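PDB 4CP6: choline binding protein PCPA from Streptococcus pneumoniae, which is a leucine-rich-repeat vaccine antigen that probably attaches to the pneumococcal surface by binding choline of the cell wall. Local coordinates for residues Y270-L276 and K293-L299. Sequence-based numbering, arbitrary orientation. Where two conformers were deposited one is given.
Sequences YLKKLEL and KLEEISL
Leu274 and Ile297 stand side by side on the inward, apolar face of two parallel strands, with Leu274 CD2 3.9 Å from Ile297 CD1. Leu294 adds a methyl from the turn before its strand: CG lies anti to the backbone N (chi1 -173°), and CD1 comes to 3.8 Å from Leu274 CB. At the other end Leu276 and Leu299 run alongside each other, and Leu276 CD1 meets Leu299 CD2 at 3.8 Å. Phe288, from the connection between the two strands, packs against both Leu274 and Ile297.

The backbones are joined in register, Lys273 beside Glu296 through Glu275 beside Ser298. Lys272 O takes two N-H groups: Glu295 N at 2.8 Å, tilted from the carbonyl plane, and the longer bond from Glu296 N, nearly in line with the C=O. Leu274 then bonds both ways, its N to Glu296 O and its O to Ser298 N, and Leu276 N closes the series on Ser298 O. Such parallel stacking of equivalent strands, leucines inward, builds the solenoid of a leucine-rich repeat protein, here of the BspA type; strand 250-252 continues the sheet beyond 273-275.

The polar side is much looser. Lys273 and Glu296 cross at an angle, their CG atoms 3.7 Å apart; in one of the two conformers of Lys273, its NZ is 4.5 Å from Glu296 OE1, beyond a salt bridge. Just before the strands, Lys272 instead runs alongside Glu295, pointing the same way, and a water bridges Lys272 NZ and Glu295 OE2. A second water accepts from the ammonium groups of Lys272 and Lys293, bridging like charges 4.8 Å apart (NZ to NZ), while another links Lys293 NZ to the carbonyl of Tyr270.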
# COMPACT_ATOMS: atom_id res chain seq x y z
N TYR A 270 -14.62 6.23 7.97
CA TYR A 270 -15.44 6.68 9.10
C TYR A 270 -14.95 7.88 9.84
O TYR A 270 -15.76 8.54 10.51
CB TYR A 270 -15.61 5.52 10.10
CG TYR A 270 -16.29 4.32 9.49
CD1 TYR A 270 -17.61 4.38 9.05
CD2 TYR A 270 -15.59 3.13 9.27
CE1 TYR A 270 -18.22 3.29 8.44
CE2 TYR A 270 -16.20 2.03 8.69
CZ TYR A 270 -17.52 2.11 8.28
OH TYR A 270 -18.12 1.02 7.68
N LEU A 271 -13.65 8.18 9.81
CA LEU A 271 -13.14 9.28 10.60
C LEU A 271 -13.66 10.65 10.13
O LEU A 271 -13.50 10.98 8.96
CB LEU A 271 -11.60 9.23 10.53
CG LEU A 271 -10.83 10.15 11.43
CD1 LEU A 271 -11.14 9.89 12.92
CD2 LEU A 271 -9.34 10.00 11.21
N LYS A 272 -14.20 11.46 11.05
CA LYS A 272 -14.70 12.79 10.74
C LYS A 272 -13.83 13.89 11.29
O LYS A 272 -13.77 14.95 10.68
CB LYS A 272 -16.13 12.99 11.31
CG LYS A 272 -17.17 12.04 10.71
CD LYS A 272 -18.59 12.31 11.30
CE LYS A 272 -19.60 11.54 10.49
NZ LYS A 272 -21.01 11.79 10.94
N LYS A 273 -13.18 13.69 12.45
CA LYS A 273 -12.38 14.73 13.07
C LYS A 273 -11.03 14.15 13.45
O LYS A 273 -10.97 13.14 14.17
CB LYS A 273 -13.12 15.29 14.30
CG LYS A 273 -12.35 16.35 15.07
CD LYS A 273 -13.19 16.95 16.19
CE LYS A 273 -12.36 17.89 17.04
NZ LYS A 273 -13.11 18.40 18.21
N LEU A 274 -9.96 14.77 12.98
CA LEU A 274 -8.61 14.30 13.26
C LEU A 274 -7.82 15.42 13.86
O LEU A 274 -7.73 16.52 13.28
CB LEU A 274 -7.96 13.80 11.98
CG LEU A 274 -6.51 13.35 12.06
CD1 LEU A 274 -6.32 12.19 13.08
CD2 LEU A 274 -6.04 12.90 10.70
N GLU A 275 -7.27 15.19 15.06
CA GLU A 275 -6.42 16.18 15.68
C GLU A 275 -4.99 15.70 15.67
O GLU A 275 -4.73 14.65 16.26
CB GLU A 275 -6.86 16.52 17.10
CG GLU A 275 -8.09 17.41 17.10
CD GLU A 275 -8.53 17.74 18.50
OE1 GLU A 275 -9.15 16.87 19.14
OE2 GLU A 275 -8.14 18.82 18.99
N LEU A 276 -4.11 16.39 14.94
CA LEU A 276 -2.69 16.03 14.92
C LEU A 276 -2.01 16.73 16.08
O LEU A 276 -2.50 17.74 16.61
CB LEU A 276 -2.03 16.34 13.59
CG LEU A 276 -2.70 15.68 12.38
CD1 LEU A 276 -1.99 16.03 11.11
CD2 LEU A 276 -2.75 14.17 12.51
N LYS A 293 -14.88 10.75 4.81
CA LYS A 293 -15.74 11.34 5.83
C LYS A 293 -15.04 12.46 6.63
O LYS A 293 -15.69 13.15 7.41
CB LYS A 293 -16.26 10.29 6.81
CG LYS A 293 -17.47 9.52 6.27
CD LYS A 293 -18.29 9.08 7.48
CE LYS A 293 -19.30 8.00 7.23
NZ LYS A 293 -20.14 7.80 8.46
N LEU A 294 -13.72 12.67 6.42
CA LEU A 294 -12.95 13.66 7.17
C LEU A 294 -13.52 15.05 6.96
O LEU A 294 -13.60 15.50 5.82
CB LEU A 294 -11.47 13.61 6.75
CG LEU A 294 -10.52 14.47 7.56
CD1 LEU A 294 -10.37 13.93 9.01
CD2 LEU A 294 -9.16 14.55 6.87
N GLU A 295 -13.97 15.70 8.04
CA GLU A 295 -14.58 17.02 7.97
C GLU A 295 -13.64 18.09 8.45
O GLU A 295 -13.67 19.23 7.98
CB GLU A 295 -15.85 17.07 8.83
CG GLU A 295 -16.98 16.20 8.28
CD GLU A 295 -18.22 16.12 9.14
OE1 GLU A 295 -18.24 16.75 10.23
OE2 GLU A 295 -19.15 15.37 8.76
N GLU A 296 -12.84 17.73 9.47
CA GLU A 296 -11.93 18.66 10.09
C GLU A 296 -10.63 18.01 10.47
O GLU A 296 -10.61 16.87 10.91
CB GLU A 296 -12.56 19.36 11.32
CG GLU A 296 -13.39 18.49 12.22
CD GLU A 296 -14.13 19.29 13.28
OE1 GLU A 296 -13.48 20.07 14.01
OE2 GLU A 296 -15.37 19.11 13.39
N ILE A 297 -9.54 18.74 10.25
CA ILE A 297 -8.21 18.28 10.60
C ILE A 297 -7.45 19.40 11.24
O ILE A 297 -7.44 20.51 10.71
CB ILE A 297 -7.48 17.67 9.39
CG1 ILE A 297 -6.13 17.04 9.84
CG2 ILE A 297 -7.29 18.70 8.26
CD1 ILE A 297 -5.49 16.29 8.82
N SER A 298 -6.82 19.15 12.40
CA SER A 298 -6.02 20.18 13.05
C SER A 298 -4.55 19.92 12.69
O SER A 298 -4.04 18.82 12.97
CB SER A 298 -6.21 20.13 14.56
OG SER A 298 -5.40 21.11 15.18
N LEU A 299 -3.88 20.90 12.07
CA LEU A 299 -2.48 20.78 11.65
C LEU A 299 -1.63 21.60 12.60
O LEU A 299 -1.94 22.75 12.88
CB LEU A 299 -2.32 21.31 10.23
CG LEU A 299 -3.18 20.60 9.16
CD1 LEU A 299 -3.00 21.28 7.80
CD2 LEU A 299 -2.84 19.11 9.07
O HOH W 1 -18.42 7.79 10.77
O HOH W 2 -12.73 9.80 6.55
O HOH W 3 -21.82 10.30 8.35
O HOH W 4 -21.50 14.60 9.86
O HOH W 5 -2.80 20.55 15.63